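Local coordinates for protein VirX1 (Cyanophage Syn10, PDB 6QGM) that iodinates diverse substrates as a viral halogenase, probably using a flavin as in the related tryptophan halogenases, at residues B[249-263]-B[286-300]. Sequence-based numbering, arbitrary orientation.
Sequences ANDKAMATRIPYENR and LWNRIGTGYCYSSRF
Lys252 and Tyr296 pair near one end of a nearly antiparallel strand couple, 252-258 against 290-296, which lies between strands 279-285 and 324-327 inside a mixed sheet of this tryptophan-halogenase-like fold. Tyr296 CG sits between its own backbone N and carbonyl carbon (chi1 67°), which folds the ring back over the neighbouring strand. Lys252 CB lies over one face of that ring, 3.5 Å from the centroid and close to the normal, a CH-pi contact. Met254 crosses Tyr296 at about a right angle and brings its CE to Tyr296 CE1; helix 303-314 packs on both side chains. A classic beta bulge starts the pairing, since Asp251 N and Lys252 N both donate to Tyr296 O, from opposite faces of its carbonyl plane. Beside the bulge, Asp251 OD1 takes Ser298 N at 2.9 Å on its syn lone pair, in a nearly straight bond.

Toward the other end, Ile258 CG1 meets Ile290 CB on the face that also carries Thr256 and Thr292. Ile290 CG1 approaches Tyr260 CE1 at 3.4 Å, while Tyr260 OH donates to Leu286 O (2.6 Å) in the carbonyl plane. Beyond it, the extended Arg263 turns NH2 onto the face of the Trp287 indole, its guanidinium plane 64° from the ring, a cation-pi contact; Tyr527 stacks on the same indole. The guanidinium also grips the backbone side-on: Arg263 NE and NH2 reach Trp287 O at 3.0 and 2.9 Å.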
loop_
_atom_site.group_PDB
_atom_site.type_symbol
_atom_site.label_atom_id
_atom_site.label_comp_id
_atom_site.label_asym_id
_atom_site.label_seq_id
_atom_site.Cartn_x
_atom_site.Cartn_y
_atom_site.Cartn_z
ATOM N N ALA B 249 -24.728 6.812 13.612
ATOM C CA ALA B 249 -25.458 7.341 14.786
ATOM C C ALA B 249 -26.606 6.408 15.191
ATOM O O ALA B 249 -27.090 6.549 16.312
ATOM C CB ALA B 249 -25.953 8.728 14.473
ATOM N N ASN B 250 -27.031 5.501 14.316
ATOM C CA ASN B 250 -28.274 4.705 14.500
ATOM C C ASN B 250 -28.002 3.567 15.488
ATOM O O ASN B 250 -27.127 2.760 15.235
ATOM C CB ASN B 250 -28.843 4.258 13.145
ATOM C CG ASN B 250 -29.279 5.434 12.299
ATOM O OD1 ASN B 250 -29.535 6.505 12.833
ATOM N ND2 ASN B 250 -29.376 5.244 10.989
ATOM N N ASP B 251 -28.728 3.544 16.599
ATOM C CA ASP B 251 -28.528 2.584 17.719
ATOM C C ASP B 251 -29.849 1.895 18.079
ATOM O O ASP B 251 -29.828 1.027 18.969
ATOM C CB ASP B 251 -27.939 3.316 18.921
ATOM C CG ASP B 251 -28.799 4.477 19.387
ATOM O OD1 ASP B 251 -29.600 4.981 18.562
ATOM O OD2 ASP B 251 -28.649 4.882 20.552
ATOM N N LYS B 252 -30.949 2.258 17.411
ATOM C CA LYS B 252 -32.305 1.695 17.648
ATOM C C LYS B 252 -32.931 1.289 16.315
ATOM O O LYS B 252 -32.589 1.909 15.275
ATOM C CB LYS B 252 -33.197 2.745 18.305
ATOM C CG LYS B 252 -32.662 3.349 19.591
ATOM C CD LYS B 252 -32.303 2.309 20.627
ATOM C CE LYS B 252 -31.882 2.906 21.952
ATOM N NZ LYS B 252 -32.445 2.146 23.095
ATOM N N ALA B 253 -33.843 0.319 16.342
ATOM C CA ALA B 253 -34.732 -0.017 15.204
ATOM C C ALA B 253 -36.115 -0.379 15.743
ATOM O O ALA B 253 -36.204 -0.960 16.826
ATOM C CB ALA B 253 -34.156 -1.137 14.367
ATOM N N MET B 254 -37.160 0.008 15.031
ATOM C CA MET B 254 -38.515 -0.575 15.169
ATOM C C MET B 254 -38.875 -1.175 13.802
ATOM O O MET B 254 -38.343 -0.698 12.781
ATOM C CB MET B 254 -39.538 0.479 15.623
ATOM C CG MET B 254 -39.555 1.729 14.773
ATOM S SD MET B 254 -40.587 3.017 15.430
ATOM C CE MET B 254 -39.626 3.534 16.848
ATOM N N ALA B 255 -39.680 -2.239 13.790
ATOM C CA ALA B 255 -40.024 -3.022 12.581
ATOM C C ALA B 255 -41.496 -3.421 12.659
ATOM O O ALA B 255 -42.055 -3.470 13.776
ATOM C CB ALA B 255 -39.114 -4.214 12.461
ATOM N N THR B 256 -42.105 -3.644 11.498
ATOM C CA THR B 256 -43.543 -3.962 11.370
ATOM C C THR B 256 -43.793 -4.718 10.061
ATOM O O THR B 256 -42.873 -4.809 9.202
ATOM C CB THR B 256 -44.383 -2.682 11.514
ATOM O OG1 THR B 256 -45.753 -3.047 11.673
ATOM C CG2 THR B 256 -44.239 -1.719 10.350
ATOM N N ARG B 257 -45.011 -5.237 9.940
ATOM C CA ARG B 257 -45.547 -5.917 8.741
ATOM C C ARG B 257 -46.708 -5.051 8.256
ATOM O O ARG B 257 -47.535 -4.721 9.090
ATOM C CB ARG B 257 -45.973 -7.339 9.109
ATOM C CG ARG B 257 -44.833 -8.331 9.247
ATOM C CD ARG B 257 -45.300 -9.621 9.881
ATOM N NE ARG B 257 -44.180 -10.255 10.575
ATOM C CZ ARG B 257 -44.083 -11.549 10.861
ATOM N NH1 ARG B 257 -45.039 -12.395 10.503
ATOM N NH2 ARG B 257 -43.007 -11.993 11.500
ATOM N N ILE B 258 -46.754 -4.683 6.977
ATOM C CA ILE B 258 -47.938 -4.006 6.389
ATOM C C ILE B 258 -48.534 -4.901 5.305
ATOM O O ILE B 258 -47.807 -5.498 4.506
ATOM C CB ILE B 258 -47.652 -2.567 5.907
ATOM C CG1 ILE B 258 -46.517 -2.448 4.892
ATOM C CG2 ILE B 258 -47.489 -1.621 7.091
ATOM C CD1 ILE B 258 -46.432 -1.065 4.296
ATOM N N PRO B 259 -49.886 -4.997 5.237
ATOM C CA PRO B 259 -50.554 -5.676 4.133
ATOM C C PRO B 259 -50.398 -4.886 2.823
ATOM O O PRO B 259 -50.239 -3.682 2.879
ATOM C CB PRO B 259 -52.016 -5.735 4.607
ATOM C CG PRO B 259 -52.178 -4.522 5.482
ATOM C CD PRO B 259 -50.842 -4.392 6.176
ATOM N N TYR B 260 -50.436 -5.575 1.677
ATOM C CA TYR B 260 -50.477 -4.956 0.329
ATOM C C TYR B 260 -51.845 -4.305 0.128
ATOM O O TYR B 260 -52.850 -4.903 0.520
ATOM C CB TYR B 260 -50.205 -5.983 -0.778
ATOM C CG TYR B 260 -48.755 -6.345 -0.952
ATOM C CD1 TYR B 260 -47.849 -5.438 -1.460
ATOM C CD2 TYR B 260 -48.289 -7.600 -0.625
ATOM C CE1 TYR B 260 -46.512 -5.761 -1.611
ATOM C CE2 TYR B 260 -46.958 -7.952 -0.783
ATOM C CZ TYR B 260 -46.063 -7.022 -1.268
ATOM O OH TYR B 260 -44.742 -7.328 -1.411
ATOM N N GLU B 261 -51.861 -3.109 -0.468
ATOM C CA GLU B 261 -53.088 -2.428 -0.969
ATOM C C GLU B 261 -53.290 -2.814 -2.437
ATOM O O GLU B 261 -54.406 -3.199 -2.781
ATOM C CB GLU B 261 -52.988 -0.913 -0.765
ATOM C CG GLU B 261 -53.099 -0.520 0.700
ATOM C CD GLU B 261 -53.114 0.959 1.010
ATOM O OE1 GLU B 261 -52.577 1.741 0.190
ATOM O OE2 GLU B 261 -53.674 1.309 2.081
ATOM N N ASN B 262 -52.241 -2.701 -3.256
ATOM C CA ASN B 262 -52.231 -3.142 -4.676
ATOM C C ASN B 262 -50.979 -3.993 -4.909
ATOM O O ASN B 262 -49.960 -3.455 -5.351
ATOM C CB ASN B 262 -52.361 -1.962 -5.641
ATOM C CG ASN B 262 -52.505 -2.409 -7.081
ATOM O OD1 ASN B 262 -52.058 -3.493 -7.461
ATOM N ND2 ASN B 262 -53.104 -1.562 -7.900
ATOM N N ARG B 263 -51.095 -5.291 -4.634
ATOM C CA ARG B 263 -49.975 -6.258 -4.532
ATOM C C ARG B 263 -49.139 -6.304 -5.815
ATOM O O ARG B 263 -47.905 -6.307 -5.715
ATOM C CB ARG B 263 -50.556 -7.624 -4.192
ATOM C CG ARG B 263 -49.518 -8.714 -4.007
ATOM C CD ARG B 263 -50.271 -10.014 -4.008
ATOM N NE ARG B 263 -49.419 -11.114 -3.649
ATOM C CZ ARG B 263 -49.571 -12.363 -4.057
ATOM N NH1 ARG B 263 -50.569 -12.678 -4.862
ATOM N NH2 ARG B 263 -48.728 -13.290 -3.653
ATOM N N LEU B 286 -42.345 -8.829 0.190
ATOM C CA LEU B 286 -42.417 -10.311 0.159
ATOM C C LEU B 286 -43.679 -10.726 -0.589
ATOM O O LEU B 286 -44.418 -9.851 -1.061
ATOM C CB LEU B 286 -42.415 -10.841 1.595
ATOM C CG LEU B 286 -41.155 -10.543 2.399
ATOM C CD1 LEU B 286 -41.274 -11.131 3.787
ATOM C CD2 LEU B 286 -39.920 -11.069 1.698
ATOM N N TRP B 287 -43.888 -12.027 -0.736
ATOM C CA TRP B 287 -44.985 -12.580 -1.570
ATOM C C TRP B 287 -46.323 -12.128 -0.975
ATOM O O TRP B 287 -47.169 -11.707 -1.759
ATOM C CB TRP B 287 -44.848 -14.104 -1.669
ATOM C CG TRP B 287 -45.757 -14.768 -2.646
ATOM C CD1 TRP B 287 -46.639 -15.770 -2.390
ATOM C CD2 TRP B 287 -45.878 -14.485 -4.052
ATOM N NE1 TRP B 287 -47.301 -16.133 -3.533
ATOM C CE2 TRP B 287 -46.851 -15.364 -4.574
ATOM C CE3 TRP B 287 -45.265 -13.579 -4.922
ATOM C CZ2 TRP B 287 -47.225 -15.353 -5.918
ATOM C CZ3 TRP B 287 -45.641 -13.570 -6.248
ATOM C CH2 TRP B 287 -46.594 -14.459 -6.742
ATOM N N ASN B 288 -46.453 -12.125 0.359
ATOM C CA ASN B 288 -47.742 -11.989 1.092
ATOM C C ASN B 288 -47.864 -10.647 1.824
ATOM O O ASN B 288 -48.972 -10.364 2.333
ATOM C CB ASN B 288 -47.954 -13.140 2.081
ATOM C CG ASN B 288 -46.846 -13.323 3.094
ATOM O OD1 ASN B 288 -45.770 -12.740 2.985
ATOM N ND2 ASN B 288 -47.093 -14.165 4.080
ATOM N N ARG B 289 -46.805 -9.836 1.881
ATOM C CA ARG B 289 -46.790 -8.597 2.720
ATOM C C ARG B 289 -45.570 -7.730 2.392
ATOM O O ARG B 289 -44.667 -8.239 1.677
ATOM C CB ARG B 289 -46.725 -8.981 4.196
ATOM C CG ARG B 289 -45.390 -9.584 4.618
ATOM C CD ARG B 289 -45.574 -10.631 5.688
ATOM N NE ARG B 289 -44.335 -10.978 6.373
ATOM C CZ ARG B 289 -43.617 -12.079 6.167
ATOM N NH1 ARG B 289 -43.972 -12.976 5.247
ATOM N NH2 ARG B 289 -42.528 -12.271 6.892
ATOM N N ILE B 290 -45.551 -6.494 2.914
ATOM C CA ILE B 290 -44.351 -5.608 2.951
ATOM C C ILE B 290 -43.786 -5.636 4.373
ATOM O O ILE B 290 -44.567 -5.383 5.306
ATOM C CB ILE B 290 -44.712 -4.172 2.526
ATOM C CG1 ILE B 290 -45.385 -4.123 1.154
ATOM C CG2 ILE B 290 -43.492 -3.257 2.587
ATOM C CD1 ILE B 290 -46.078 -2.807 0.877
ATOM N N GLY B 291 -42.502 -5.949 4.530
ATOM C CA GLY B 291 -41.745 -5.733 5.779
ATOM C C GLY B 291 -41.111 -4.352 5.776
ATOM O O GLY B 291 -40.511 -4.001 4.739
ATOM N N THR B 292 -41.247 -3.591 6.865
ATOM C CA THR B 292 -40.793 -2.174 6.962
ATOM C C THR B 292 -40.340 -1.844 8.388
ATOM O O THR B 292 -40.986 -2.325 9.332
ATOM C CB THR B 292 -41.922 -1.216 6.567
ATOM O OG1 THR B 292 -42.583 -1.716 5.408
ATOM C CG2 THR B 292 -41.447 0.197 6.330
ATOM N N GLY B 293 -39.279 -1.045 8.536
ATOM C CA GLY B 293 -38.762 -0.592 9.846
ATOM C C GLY B 293 -38.030 0.742 9.759
ATOM O O GLY B 293 -37.573 1.089 8.663
ATOM N N TYR B 294 -37.952 1.461 10.884
ATOM C CA TYR B 294 -37.188 2.715 11.073
ATOM C C TYR B 294 -35.886 2.357 11.794
ATOM O O TYR B 294 -35.979 1.792 12.896
ATOM C CB TYR B 294 -38.035 3.699 11.890
ATOM C CG TYR B 294 -37.621 5.156 11.886
ATOM C CD1 TYR B 294 -36.458 5.603 11.261
ATOM C CD2 TYR B 294 -38.381 6.091 12.555
ATOM C CE1 TYR B 294 -36.089 6.938 11.289
ATOM C CE2 TYR B 294 -38.030 7.432 12.582
ATOM C CZ TYR B 294 -36.886 7.856 11.942
ATOM O OH TYR B 294 -36.549 9.170 11.955
ATOM N N CYS B 295 -34.726 2.620 11.180
ATOM C CA CYS B 295 -33.414 2.725 11.876
ATOM C C CYS B 295 -33.205 4.183 12.270
ATOM O O CYS B 295 -33.211 5.018 11.350
ATOM C CB CYS B 295 -32.250 2.319 10.988
ATOM S SG CYS B 295 -32.140 0.533 10.779
ATOM N N TYR B 296 -33.027 4.472 13.560
ATOM C CA TYR B 296 -32.943 5.856 14.080
ATOM C C TYR B 296 -31.903 5.952 15.194
ATOM O O TYR B 296 -31.382 4.918 15.632
ATOM C CB TYR B 296 -34.310 6.341 14.556
ATOM C CG TYR B 296 -34.879 5.648 15.770
ATOM C CD1 TYR B 296 -35.491 4.410 15.666
ATOM C CD2 TYR B 296 -34.863 6.255 17.016
ATOM C CE1 TYR B 296 -36.041 3.781 16.770
ATOM C CE2 TYR B 296 -35.407 5.641 18.131
ATOM C CZ TYR B 296 -35.998 4.396 18.007
ATOM O OH TYR B 296 -36.548 3.757 19.074
ATOM N N SER B 297 -31.621 7.187 15.605
ATOM C CA SER B 297 -30.596 7.545 16.605
ATOM C C SER B 297 -31.282 8.121 17.839
ATOM O O SER B 297 -31.873 9.212 17.720
ATOM C CB SER B 297 -29.621 8.520 16.026
ATOM O OG SER B 297 -28.678 8.925 16.987
ATOM N N SER B 298 -31.180 7.417 18.972
ATOM C CA SER B 298 -31.749 7.822 20.280
ATOM C C SER B 298 -31.112 9.138 20.728
ATOM O O SER B 298 -31.751 9.873 21.507
ATOM C CB SER B 298 -31.553 6.747 21.301
ATOM O OG SER B 298 -30.167 6.558 21.546
ATOM N N ARG B 299 -29.908 9.420 20.233
ATOM C CA ARG B 299 -29.172 10.695 20.430
ATOM C C ARG B 299 -29.994 11.900 19.969
ATOM O O ARG B 299 -29.775 13.004 20.523
ATOM C CB ARG B 299 -27.917 10.748 19.554
ATOM C CG ARG B 299 -26.650 10.100 20.109
ATOM C CD ARG B 299 -25.381 10.891 19.836
ATOM N NE ARG B 299 -24.560 10.331 18.768
ATOM C CZ ARG B 299 -23.948 11.035 17.823
ATOM N NH1 ARG B 299 -23.259 10.387 16.893
ATOM N NH2 ARG B 299 -24.053 12.360 17.759
ATOM N N PHE B 300 -30.856 11.729 18.961
ATOM C CA PHE B 300 -31.531 12.860 18.277
ATOM C C PHE B 300 -33.057 12.788 18.415
ATOM O O PHE B 300 -33.693 13.793 18.046
ATOM C CB PHE B 300 -31.098 12.904 16.812
ATOM C CG PHE B 300 -29.638 13.212 16.613
ATOM C CD1 PHE B 300 -29.158 14.507 16.704
ATOM C CD2 PHE B 300 -28.741 12.193 16.325
ATOM C CE1 PHE B 300 -27.811 14.771 16.522
ATOM C CE2 PHE B 300 -27.397 12.466 16.115
ATOM C CZ PHE B 300 -26.931 13.749 16.252
#